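Local coordinates for Cas13d (uncultured Ruminococcus sp, PDB 6IV9), which binds CRISPR RNA as a Cas13d effector and uses two HEPN domains for crRNA maturation and for cleavage of target RNA, at residues A[210-215]-A[238-243]; A[219-224]-A[228-233]; A[189-194]-A[282-287]; A[196-201]-A[242-247]. The protein carries 2 engineered substitutions. All coordinates share one frame; numbering follows the deposited sequence.

Contact 1 (A[210-215]-A[238-243]); sequences MGYLSA and IKKSLS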
loop_
_atom_site.group_PDB
_atom_site.type_symbol
_atom_site.label_atom_id
_atom_site.label_comp_id
_atom_site.label_asym_id
_atom_site.label_seq_id
_atom_site.Cartn_x
_atom_site.Cartn_y
_atom_site.Cartn_z
ATOM N N MET A 210 -1.099 16.841 -15.108
ATOM C CA MET A 210 -0.407 15.537 -15.275
ATOM C C MET A 210 -0.717 14.857 -16.612
ATOM O O MET A 210 0.146 14.165 -17.103
ATOM C CB MET A 210 -0.682 14.584 -14.113
ATOM C CG MET A 210 -0.292 15.156 -12.785
ATOM S SD MET A 210 1.451 15.056 -12.446
ATOM C CE MET A 210 1.725 13.295 -12.572
ATOM N N GLY A 211 -1.920 15.031 -17.143
ATOM C CA GLY A 211 -2.344 14.383 -18.398
ATOM C C GLY A 211 -1.538 14.792 -19.618
ATOM O O GLY A 211 -1.445 13.990 -20.531
ATOM N N TYR A 212 -1.040 16.025 -19.662
ATOM C CA TYR A 212 -0.306 16.524 -20.851
ATOM C C TYR A 212 1.196 16.260 -20.753
ATOM O O TYR A 212 1.903 16.661 -21.659
ATOM C CB TYR A 212 -0.562 18.014 -21.069
ATOM C CG TYR A 212 -1.938 18.354 -21.569
ATOM C CD1 TYR A 212 -2.629 17.499 -22.401
ATOM C CD2 TYR A 212 -2.548 19.537 -21.205
ATOM C CE1 TYR A 212 -3.897 17.805 -22.861
ATOM C CE2 TYR A 212 -3.816 19.857 -21.652
ATOM C CZ TYR A 212 -4.492 18.990 -22.482
ATOM O OH TYR A 212 -5.743 19.319 -22.926
ATOM N N LEU A 213 1.659 15.683 -19.652
ATOM C CA LEU A 213 3.097 15.357 -19.525
ATOM C C LEU A 213 3.387 14.094 -20.333
ATOM O O LEU A 213 2.493 13.305 -20.513
ATOM C CB LEU A 213 3.455 15.118 -18.059
ATOM C CG LEU A 213 3.308 16.309 -17.124
ATOM C CD1 LEU A 213 3.605 15.906 -15.699
ATOM C CD2 LEU A 213 4.209 17.445 -17.542
ATOM N N SER A 214 4.599 13.971 -20.820
ATOM C CA SER A 214 4.946 12.710 -21.487
ATOM C C SER A 214 6.398 12.409 -21.161
ATOM O O SER A 214 7.221 13.298 -21.342
ATOM C CB SER A 214 4.721 12.784 -22.952
ATOM O OG SER A 214 5.232 11.621 -23.558
ATOM N N ALA A 215 6.698 11.152 -20.835
ATOM C CA ALA A 215 8.076 10.712 -20.533
ATOM C C ALA A 215 8.892 10.684 -21.826
ATOM O O ALA A 215 10.068 10.467 -21.761
ATOM C CB ALA A 215 8.087 9.378 -19.846
ATOM N N ILE A 238 1.670 21.274 -24.016
ATOM C CA ILE A 238 2.887 21.310 -23.170
ATOM C C ILE A 238 2.908 22.621 -22.385
ATOM O O ILE A 238 3.206 22.580 -21.214
ATOM C CB ILE A 238 4.141 21.106 -24.024
ATOM C CG1 ILE A 238 4.180 19.698 -24.615
ATOM C CG2 ILE A 238 5.375 21.412 -23.207
ATOM C CD1 ILE A 238 5.266 19.479 -25.617
ATOM N N LYS A 239 2.557 23.737 -23.020
ATOM C CA LYS A 239 2.567 25.050 -22.334
ATOM C C LYS A 239 1.566 25.057 -21.186
ATOM O O LYS A 239 1.863 25.643 -20.176
ATOM C CB LYS A 239 2.265 26.167 -23.326
ATOM C CG LYS A 239 3.335 26.376 -24.378
ATOM C CD LYS A 239 3.845 27.792 -24.417
ATOM C CE LYS A 239 4.371 28.178 -25.778
ATOM N NZ LYS A 239 3.811 27.289 -26.817
ATOM N N LYS A 240 0.415 24.432 -21.368
ATOM C CA LYS A 240 -0.578 24.376 -20.279
ATOM C C LYS A 240 0.033 23.642 -19.085
ATOM O O LYS A 240 -0.156 24.093 -17.980
ATOM C CB LYS A 240 -1.822 23.621 -20.743
ATOM C CG LYS A 240 -2.689 24.330 -21.768
ATOM C CD LYS A 240 -4.100 23.801 -21.724
ATOM C CE LYS A 240 -4.959 24.205 -22.901
ATOM N NZ LYS A 240 -6.386 24.284 -22.510
ATOM N N SER A 241 0.724 22.531 -19.328
ATOM C CA SER A 241 1.318 21.752 -18.218
ATOM C C SER A 241 2.514 22.501 -17.635
ATOM O O SER A 241 2.686 22.454 -16.447
ATOM C CB SER A 241 1.665 20.353 -18.641
ATOM O OG SER A 241 2.724 20.346 -19.564
ATOM N N LEU A 242 3.294 23.173 -18.471
ATOM C CA LEU A 242 4.461 23.947 -17.980
ATOM C C LEU A 242 3.965 25.002 -16.993
ATOM O O LEU A 242 4.560 25.180 -15.959
ATOM C CB LEU A 242 5.117 24.609 -19.189
ATOM C CG LEU A 242 6.438 25.315 -18.931
ATOM C CD1 LEU A 242 7.387 24.427 -18.166
ATOM C CD2 LEU A 242 7.069 25.748 -20.233
ATOM N N SER A 243 2.872 25.658 -17.337
ATOM C CA SER A 243 2.314 26.716 -16.473
ATOM C C SER A 243 1.873 26.117 -15.132
ATOM O O SER A 243 2.137 26.713 -14.106
ATOM C CB SER A 243 1.227 27.424 -17.218
ATOM O OG SER A 243 0.393 28.130 -16.338
HETATM O O HOH W 1 4.163 18.199 -21.191
#
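Y212 and L213 of the loop meet K240 and S241 on one side of helix 232-251, chiefly through aliphatic and aromatic carbon. CB of Y212 lies 4.0 Å from CB of S241, close to where the two backbones come nearest. The phenol ring points across the helix axis, beside the K240 side chain: CE2 of Y212 reaches CD of K240 at 4.0 Å, the lysine approaching the ring obliquely. Beyond CG the K240 chain is extended, which carries its methylenes alongside the tyrosine and leaves NZ to make a long, weak ion pair with D208. CD2 of L213 lies 3.8 Å from OG of S241 and also packs on F222; the leucine touches Y278 and L281 of helix 267-291 as well. The loop is thus a connector in an all-helical bundle, probably part of a HEPN domain: it leads from helix 168-197 to helix 219-223 and packs against helix 232-251 on the way. The polar link is indirect. A single water donates to O of Y212 at 2.8 Å and to OG of S241 at 3.1 Å, joining loop backbone and helix side chain. S241 OG in turn donates to O of I238 one turn back, at 2.8 Å and tilted 24° from the carbonyl plane. With chi1 at 68°, OG sits between the backbone N and the carbonyl carbon, facing that acceptor. O of I238 also receives the helical bond from N of L242, which makes it a shared acceptor of the turn.

Contact 2 (A[219-224]-A[228-233]); sequences YEVFTH and SNLSDK
Y219 O takes two bonds from T223 within the short helix that presents V221 to S228 and L230. One is the helical bond from N of T223; the other comes from OG1 of T223 to O of Y219 at 2.9 Å, with the donor 33° off the carbonyl plane. The same threonine lays CG2 over one face of the Y219 ring, 3.5 Å above its plane and toward the rim. Across the contact the touch is apolar and small. CG1 of V221 stands 4.0 Å from CD2 of L230, the two side chains crossing at about a right angle, and the same methyl is 4.2 Å from OG of S228. Chi1 of V221 is 171°: CG1 is trans to the backbone N and leans out to the returning chain. H224, the first residue past the helix, brings its O within 3.8 Å of N of S228, a backbone approach across the short connection. In the returning chain OG of S228 accepts a weak, bent bond from N of L230, at 3.2 Å and 124°, in the manner of an ST turn. S231 follows as N-cap, its OG meeting N of V234, and helix 232-251 starts there. Helix 219-223 and the start of helix 232-251 are therefore joined by a short connection at the surface. F222, which is buried, stacks on Y278 of helix 267-291 and meets F245 of helix 232-251 edge-to-face.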
loop_
_atom_site.group_PDB
_atom_site.type_symbol
_atom_site.label_atom_id
_atom_site.label_comp_id
_atom_site.label_asym_id
_atom_site.label_seq_id
_atom_site.Cartn_x
_atom_site.Cartn_y
_atom_site.Cartn_z
ATOM N N TYR A 219 13.452 17.362 -20.756
ATOM C CA TYR A 219 13.194 18.626 -20.030
ATOM C C TYR A 219 13.313 19.796 -21.011
ATOM O O TYR A 219 12.556 20.723 -20.927
ATOM C CB TYR A 219 14.124 18.740 -18.828
ATOM C CG TYR A 219 13.917 19.951 -17.960
ATOM C CD1 TYR A 219 12.776 20.106 -17.203
ATOM C CD2 TYR A 219 14.866 20.949 -17.900
ATOM C CE1 TYR A 219 12.582 21.214 -16.407
ATOM C CE2 TYR A 219 14.687 22.067 -17.113
ATOM C CZ TYR A 219 13.546 22.197 -16.353
ATOM O OH TYR A 219 13.369 23.285 -15.570
ATOM N N GLU A 220 14.249 19.699 -21.942
ATOM C CA GLU A 220 14.460 20.791 -22.919
ATOM C C GLU A 220 13.202 20.970 -23.755
ATOM O O GLU A 220 12.757 22.088 -23.893
ATOM C CB GLU A 220 15.628 20.418 -23.818
ATOM C CG GLU A 220 15.707 21.254 -25.071
ATOM C CD GLU A 220 16.293 22.627 -24.834
ATOM O OE1 GLU A 220 16.221 23.453 -25.748
ATOM O OE2 GLU A 220 16.825 22.855 -23.752
ATOM N N VAL A 221 12.635 19.882 -24.252
ATOM C CA VAL A 221 11.385 19.990 -25.050
ATOM C C VAL A 221 10.258 20.536 -24.173
ATOM O O VAL A 221 9.481 21.334 -24.654
ATOM C CB VAL A 221 10.992 18.644 -25.673
ATOM C CG1 VAL A 221 9.616 18.707 -26.292
ATOM C CG2 VAL A 221 12.016 18.188 -26.687
ATOM N N PHE A 222 10.190 20.090 -22.923
ATOM C CA PHE A 222 9.122 20.526 -21.996
ATOM C C PHE A 222 9.195 22.032 -21.750
ATOM O O PHE A 222 8.172 22.647 -21.740
ATOM C CB PHE A 222 9.321 19.825 -20.656
ATOM C CG PHE A 222 8.372 20.209 -19.553
ATOM C CD1 PHE A 222 7.012 20.079 -19.714
ATOM C CD2 PHE A 222 8.847 20.658 -18.339
ATOM C CE1 PHE A 222 6.146 20.394 -18.688
ATOM C CE2 PHE A 222 7.981 20.981 -17.316
ATOM C CZ PHE A 222 6.633 20.851 -17.496
ATOM N N THR A 223 10.389 22.559 -21.528
ATOM C CA THR A 223 10.571 23.995 -21.203
ATOM C C THR A 223 10.618 24.873 -22.456
ATOM O O THR A 223 10.396 26.060 -22.313
ATOM C CB THR A 223 11.722 24.183 -20.214
ATOM O OG1 THR A 223 12.885 23.638 -20.814
ATOM C CG2 THR A 223 11.471 23.487 -18.899
ATOM N N HIS A 224 10.883 24.294 -23.622
ATOM C CA HIS A 224 10.922 25.066 -24.890
ATOM C C HIS A 224 10.090 24.333 -25.933
ATOM O O HIS A 224 10.660 23.892 -26.918
ATOM C CB HIS A 224 12.359 25.199 -25.388
ATOM C CG HIS A 224 13.294 25.748 -24.379
ATOM N ND1 HIS A 224 13.289 27.059 -24.024
ATOM C CD2 HIS A 224 14.258 25.165 -23.653
ATOM C CE1 HIS A 224 14.214 27.265 -23.122
ATOM N NE2 HIS A 224 14.816 26.127 -22.879
ATOM N N SER A 228 10.426 23.177 -30.606
ATOM C CA SER A 228 10.176 21.760 -30.958
ATOM C C SER A 228 9.612 21.638 -32.371
ATOM O O SER A 228 9.145 22.636 -32.913
ATOM C CB SER A 228 9.234 21.141 -29.976
ATOM O OG SER A 228 8.971 19.804 -30.341
ATOM N N ASN A 229 9.611 20.413 -32.886
ATOM C CA ASN A 229 9.078 20.075 -34.227
ATOM C C ASN A 229 7.757 19.333 -34.028
ATOM O O ASN A 229 7.468 18.435 -34.822
ATOM C CB ASN A 229 10.052 19.181 -34.979
ATOM C CG ASN A 229 10.482 18.016 -34.123
ATOM O OD1 ASN A 229 10.317 18.048 -32.910
ATOM N ND2 ASN A 229 11.022 16.986 -34.745
ATOM N N LEU A 230 7.093 19.624 -32.917
ATOM C CA LEU A 230 5.820 18.980 -32.525
ATOM C C LEU A 230 4.646 19.771 -33.099
ATOM O O LEU A 230 4.846 20.906 -33.499
ATOM C CB LEU A 230 5.764 18.955 -30.998
ATOM C CG LEU A 230 6.183 17.649 -30.340
ATOM C CD1 LEU A 230 7.190 16.909 -31.186
ATOM C CD2 LEU A 230 6.755 17.912 -28.964
ATOM N N SER A 231 3.461 19.180 -33.064
ATOM C CA SER A 231 2.239 19.815 -33.602
ATOM C C SER A 231 1.848 21.009 -32.740
ATOM O O SER A 231 2.195 21.014 -31.555
ATOM C CB SER A 231 1.133 18.811 -33.671
ATOM O OG SER A 231 0.349 18.835 -32.502
ATOM N N ASP A 232 1.124 21.958 -33.326
ATOM C CA ASP A 232 0.675 23.182 -32.621
ATOM C C ASP A 232 -0.250 22.808 -31.469
ATOM O O ASP A 232 -0.221 23.486 -30.451
ATOM C CB ASP A 232 -0.023 24.138 -33.580
ATOM C CG ASP A 232 0.914 24.708 -34.620
ATOM O OD1 ASP A 232 1.867 25.407 -34.223
ATOM O OD2 ASP A 232 0.685 24.434 -35.815
ATOM N N LYS A 233 -1.100 21.813 -31.659
ATOM C CA LYS A 233 -1.979 21.413 -30.538
ATOM C C LYS A 233 -1.093 20.883 -29.408
ATOM O O LYS A 233 -1.372 21.193 -28.258
ATOM C CB LYS A 233 -2.980 20.355 -31.005
ATOM C CG LYS A 233 -3.699 19.576 -29.910
ATOM C CD LYS A 233 -4.555 20.412 -28.968
ATOM C CE LYS A 233 -5.639 19.618 -28.265
ATOM N NZ LYS A 233 -6.048 20.209 -26.968
#

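Contact 3 (A[189-194]-A[282-287]); sequences NIVYAL and AIVGQI
Where V284 meets I190 and V191 there is no aromatic ring or amide, and the flat groups of these two turns serve other neighbours. The ring of Y192 touches Y206 and L829, and its OH bonds to O of Y638. The amide of Q286 is held at both ends, OE1 by NH1 of R216 and NE2 by OD1 of D302, which fixes its rotation and satisfies both polar atoms in a buried place. Between the helices the packing is purely aliphatic. CG1 of V284 enters between two consecutive residues of helix 168-197, lying 4.0 Å from CG2 of I190 and 4.0 Å from CG2 of V191. The valine reaches them because CG1 is trans to the backbone N, chi1 164°, and so projects straight toward the facing helix. V191 and V284 pass each other in opposite directions, whereas I190 meets V284 at a slant. The backbones come closest at CA of V191 and CA of V284, 7.7 Å apart. M210, in the loop after helix 168-197, and L505 from helix 497-505 pack on the same valine, adding further apolar cover. Such contact of branched aliphatic side chains between long helices is plain core packing of an all-alpha bundle, here consistent with the HEPN fold, about 11 Å at the nearest atoms from the bound RNA.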
loop_
_atom_site.group_PDB
_atom_site.type_symbol
_atom_site.label_atom_id
_atom_site.label_comp_id
_atom_site.label_asym_id
_atom_site.label_seq_id
_atom_site.Cartn_x
_atom_site.Cartn_y
_atom_site.Cartn_z
ATOM N N ASN A 189 -3.903 7.985 -6.776
ATOM C CA ASN A 189 -3.745 8.789 -5.544
ATOM C C ASN A 189 -2.662 9.859 -5.728
ATOM O O ASN A 189 -2.871 10.959 -5.294
ATOM C CB ASN A 189 -3.417 7.902 -4.348
ATOM C CG ASN A 189 -4.589 7.052 -3.927
ATOM O OD1 ASN A 189 -5.674 7.231 -4.416
ATOM N ND2 ASN A 189 -4.366 6.133 -3.018
ATOM N N ILE A 190 -1.528 9.501 -6.311
ATOM C CA ILE A 190 -0.414 10.477 -6.479
ATOM C C ILE A 190 -0.849 11.629 -7.392
ATOM O O ILE A 190 -0.608 12.756 -7.069
ATOM C CB ILE A 190 0.845 9.779 -7.023
ATOM C CG1 ILE A 190 1.386 8.737 -6.047
ATOM C CG2 ILE A 190 1.877 10.820 -7.404
ATOM C CD1 ILE A 190 2.482 7.880 -6.605
ATOM N N VAL A 191 -1.510 11.321 -8.493
ATOM C CA VAL A 191 -1.946 12.394 -9.423
ATOM C C VAL A 191 -2.916 13.319 -8.682
ATOM O O VAL A 191 -2.844 14.508 -8.868
ATOM C CB VAL A 191 -2.584 11.792 -10.682
ATOM C CG1 VAL A 191 -3.267 12.844 -11.520
ATOM C CG2 VAL A 191 -1.566 11.036 -11.501
ATOM N N TYR A 192 -3.820 12.750 -7.900
ATOM C CA TYR A 192 -4.770 13.595 -7.145
ATOM C C TYR A 192 -4.005 14.465 -6.151
ATOM O O TYR A 192 -4.276 15.627 -6.058
ATOM C CB TYR A 192 -5.789 12.731 -6.410
ATOM C CG TYR A 192 -6.548 13.475 -5.349
ATOM C CD1 TYR A 192 -7.524 14.391 -5.672
ATOM C CD2 TYR A 192 -6.259 13.283 -4.018
ATOM C CE1 TYR A 192 -8.211 15.088 -4.696
ATOM C CE2 TYR A 192 -6.938 13.966 -3.030
ATOM C CZ TYR A 192 -7.913 14.877 -3.368
ATOM O OH TYR A 192 -8.567 15.527 -2.375
ATOM N N ALA A 193 -3.041 13.892 -5.455
ATOM C CA ALA A 193 -2.274 14.655 -4.454
ATOM C C ALA A 193 -1.536 15.816 -5.130
ATOM O O ALA A 193 -1.555 16.904 -4.607
ATOM C CB ALA A 193 -1.311 13.744 -3.764
ATOM N N LEU A 194 -0.918 15.562 -6.273
ATOM C CA LEU A 194 -0.177 16.634 -6.979
ATOM C C LEU A 194 -1.136 17.741 -7.418
ATOM O O LEU A 194 -0.802 18.880 -7.227
ATOM C CB LEU A 194 0.589 16.008 -8.142
ATOM C CG LEU A 194 1.765 15.157 -7.687
ATOM C CD1 LEU A 194 2.306 14.322 -8.819
ATOM C CD2 LEU A 194 2.844 16.031 -7.094
ATOM N N ALA A 282 6.614 13.268 -14.922
ATOM C CA ALA A 282 6.429 12.669 -16.256
ATOM C C ALA A 282 6.377 11.143 -16.131
ATOM O O ALA A 282 5.630 10.534 -16.839
ATOM C CB ALA A 282 7.541 13.114 -17.154
ATOM N N ILE A 283 7.208 10.560 -15.284
ATOM C CA ILE A 283 7.183 9.082 -15.096
ATOM C C ILE A 283 5.843 8.667 -14.485
ATOM O O ILE A 283 5.259 7.736 -14.956
ATOM C CB ILE A 283 8.374 8.601 -14.261
ATOM C CG1 ILE A 283 9.661 8.654 -15.074
ATOM C CG2 ILE A 283 8.116 7.213 -13.729
ATOM C CD1 ILE A 283 10.901 8.541 -14.262
ATOM N N VAL A 284 5.362 9.415 -13.502
ATOM C CA VAL A 284 4.054 9.103 -12.872
ATOM C C VAL A 284 2.980 9.189 -13.955
ATOM O O VAL A 284 2.161 8.319 -14.019
ATOM C CB VAL A 284 3.763 10.074 -11.718
ATOM C CG1 VAL A 284 2.307 10.043 -11.316
ATOM C CG2 VAL A 284 4.642 9.798 -10.521
ATOM N N GLY A 285 3.039 10.206 -14.800
ATOM C CA GLY A 285 2.057 10.361 -15.884
ATOM C C GLY A 285 2.111 9.196 -16.856
ATOM O O GLY A 285 1.071 8.747 -17.286
ATOM N N GLN A 286 3.308 8.736 -17.173
ATOM C CA GLN A 286 3.496 7.606 -18.111
ATOM C C GLN A 286 2.869 6.336 -17.527
ATOM O O GLN A 286 2.192 5.632 -18.242
ATOM C CB GLN A 286 4.982 7.440 -18.409
ATOM C CG GLN A 286 5.368 6.064 -18.911
ATOM C CD GLN A 286 4.929 5.795 -20.326
ATOM O OE1 GLN A 286 4.608 6.690 -21.079
ATOM N NE2 GLN A 286 4.915 4.531 -20.687
ATOM N N ILE A 287 3.069 6.092 -16.237
ATOM C CA ILE A 287 2.479 4.891 -15.593
ATOM C C ILE A 287 0.958 5.007 -15.662
ATOM O O ILE A 287 0.318 4.048 -15.992
ATOM C CB ILE A 287 2.985 4.708 -14.157
ATOM C CG1 ILE A 287 4.502 4.529 -14.116
ATOM C CG2 ILE A 287 2.279 3.541 -13.515
ATOM C CD1 ILE A 287 5.090 4.642 -12.750
#

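Contact 4 (A[196-201]-A[242-247]); sequences NMLGIK and LSKFND
L198 lays both its methyls on helix 232-251, beside K244 and D247, at a glycine-terminated helix end within a helical bundle that is probably of HEPN type. CD1 of L198 touches CD of K244 at 3.8 Å and NZ of the same lysine at 3.7 Å, the two side chains crossing at about a right angle. CD2 goes deeper, to the helix backbone: it is 4.0 Å from O of K244 and 4.2 Å from CB of D247. K244 can bring its far end back over the leucine because the chain bends at chi2 (-76°) and again at chi4. I200 lies near the same ammonium, but its side chain is poorly ordered and adds little. Farther out, L198 also packs on L248, one turn beyond K244 on helix 232-251, and K244 on F209. Just after the leucine the chain leaves helical geometry at G199, where phi is 84°. R253 bonds through NH1 to O of M197, tying this end to the region just beyond helix 232-251. Within the turn itself, N of G199 donates to O of N196 at 3.1 Å.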
loop_
_atom_site.group_PDB
_atom_site.type_symbol
_atom_site.label_atom_id
_atom_site.label_comp_id
_atom_site.label_asym_id
_atom_site.label_seq_id
_atom_site.Cartn_x
_atom_site.Cartn_y
_atom_site.Cartn_z
ATOM N N ASN A 196 -4.051 18.410 -6.036
ATOM C CA ASN A 196 -4.590 18.971 -4.777
ATOM C C ASN A 196 -3.612 19.985 -4.188
ATOM O O ASN A 196 -4.035 20.996 -3.681
ATOM C CB ASN A 196 -4.841 17.883 -3.747
ATOM C CG ASN A 196 -5.493 18.453 -2.515
ATOM O OD1 ASN A 196 -6.472 19.151 -2.610
ATOM N ND2 ASN A 196 -4.927 18.179 -1.367
ATOM N N MET A 197 -2.326 19.712 -4.361
ATOM C CA MET A 197 -1.172 20.471 -3.822
ATOM C C MET A 197 -1.210 21.902 -4.357
ATOM O O MET A 197 -0.713 22.790 -3.689
ATOM C CB MET A 197 0.100 19.793 -4.324
ATOM C CG MET A 197 1.330 20.096 -3.564
ATOM S SD MET A 197 2.120 18.584 -2.999
ATOM C CE MET A 197 1.057 18.207 -1.613
ATOM N N LEU A 198 -1.796 22.085 -5.530
ATOM C CA LEU A 198 -1.889 23.401 -6.194
ATOM C C LEU A 198 -2.729 24.372 -5.366
ATOM O O LEU A 198 -2.396 25.550 -5.332
ATOM C CB LEU A 198 -2.507 23.201 -7.575
ATOM C CG LEU A 198 -1.633 22.463 -8.579
ATOM C CD1 LEU A 198 -2.300 22.442 -9.928
ATOM C CD2 LEU A 198 -0.281 23.119 -8.691
ATOM N N GLY A 199 -3.787 23.884 -4.726
ATOM C CA GLY A 199 -4.659 24.797 -3.970
ATOM C C GLY A 199 -5.707 25.483 -4.838
ATOM O O GLY A 199 -6.138 26.577 -4.452
ATOM N N ILE A 200 -5.992 24.922 -6.017
ATOM C CA ILE A 200 -7.037 25.463 -6.941
ATOM C C ILE A 200 -8.345 24.793 -6.536
ATOM O O ILE A 200 -8.801 23.880 -7.243
ATOM C CB ILE A 200 -6.722 25.153 -8.415
ATOM C CG1 ILE A 200 -5.949 23.845 -8.578
ATOM C CG2 ILE A 200 -6.045 26.327 -9.094
ATOM C CD1 ILE A 200 -6.824 22.613 -8.568
ATOM N N LYS A 201 -8.933 25.261 -5.449
ATOM C CA LYS A 201 -10.131 24.563 -4.937
ATOM C C LYS A 201 -11.269 24.602 -5.968
ATOM O O LYS A 201 -11.846 23.529 -6.239
ATOM C CB LYS A 201 -10.429 25.108 -3.537
ATOM C CG LYS A 201 -9.200 25.167 -2.639
ATOM C CD LYS A 201 -8.550 23.819 -2.506
ATOM C CE LYS A 201 -9.529 22.698 -2.772
ATOM N NZ LYS A 201 -9.978 22.049 -1.517
ATOM N N LEU A 242 3.294 23.173 -18.471
ATOM C CA LEU A 242 4.461 23.947 -17.980
ATOM C C LEU A 242 3.965 25.002 -16.993
ATOM O O LEU A 242 4.560 25.180 -15.959
ATOM C CB LEU A 242 5.117 24.609 -19.189
ATOM C CG LEU A 242 6.438 25.315 -18.931
ATOM C CD1 LEU A 242 7.387 24.427 -18.166
ATOM C CD2 LEU A 242 7.069 25.748 -20.233
ATOM N N SER A 243 2.872 25.658 -17.337
ATOM C CA SER A 243 2.314 26.716 -16.473
ATOM C C SER A 243 1.873 26.117 -15.132
ATOM O O SER A 243 2.137 26.713 -14.106
ATOM C CB SER A 243 1.227 27.424 -17.218
ATOM O OG SER A 243 0.393 28.130 -16.338
ATOM N N LYS A 244 1.234 24.948 -15.168
ATOM C CA LYS A 244 0.815 24.239 -13.934
ATOM C C LYS A 244 2.057 23.810 -13.146
ATOM O O LYS A 244 2.015 23.846 -11.947
ATOM C CB LYS A 244 -0.122 23.083 -14.278
ATOM C CG LYS A 244 -1.531 23.506 -14.645
ATOM C CD LYS A 244 -2.317 23.899 -13.435
ATOM C CE LYS A 244 -3.798 24.068 -13.679
ATOM N NZ LYS A 244 -4.607 23.215 -12.775
ATOM N N PHE A 245 3.113 23.410 -13.839
ATOM C CA PHE A 245 4.367 22.955 -13.189
ATOM C C PHE A 245 4.963 24.109 -12.380
ATOM O O PHE A 245 5.337 23.927 -11.252
ATOM C CB PHE A 245 5.332 22.487 -14.277
ATOM C CG PHE A 245 6.712 22.064 -13.841
ATOM C CD1 PHE A 245 6.925 20.855 -13.215
ATOM C CD2 PHE A 245 7.811 22.846 -14.130
ATOM C CE1 PHE A 245 8.195 20.459 -12.847
ATOM C CE2 PHE A 245 9.082 22.452 -13.760
ATOM C CZ PHE A 245 9.271 21.255 -13.127
ATOM N N ASN A 246 5.014 25.292 -12.978
ATOM C CA ASN A 246 5.518 26.486 -12.258
ATOM C C ASN A 246 4.590 26.795 -11.085
ATOM O O ASN A 246 5.080 27.170 -10.065
ATOM C CB ASN A 246 5.729 27.671 -13.189
ATOM C CG ASN A 246 6.917 27.471 -14.090
ATOM O OD1 ASN A 246 7.965 27.072 -13.634
ATOM N ND2 ASN A 246 6.750 27.722 -15.365
ATOM N N ASP A 247 3.288 26.608 -11.255
ATOM C CA ASP A 247 2.327 26.867 -10.157
ATOM C C ASP A 247 2.666 25.947 -8.983
ATOM O O ASP A 247 2.701 26.412 -7.872
ATOM C CB ASP A 247 0.897 26.599 -10.621
ATOM C CG ASP A 247 0.306 27.667 -11.518
ATOM O OD1 ASP A 247 0.801 28.780 -11.487
ATOM O OD2 ASP A 247 -0.646 27.365 -12.239
#

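How the contacts relate
Contact 3 is the buried member, aliphatic throughout, and joins helices 168-197 and 267-291. Contacts 2 and 4 lie at the surface and contact 1 is partly buried; all three use helix 232-251, contact 2 at its start, contact 1 next and contact 4 farthest along. Contact 1 alone has a water bridging its segments; the polar bonds of contact 2 lie within its own segments or run to nearby residues, and contact 4 sets a lysine chain against a leucine. Contacts 1 and 4 share L242 and S243, while contact 3 leads along its helix directly into contact 4. F222 of contact 2 packs on L242; M210 and A215 of contact 1 touch L194 and Q286 of contact 3.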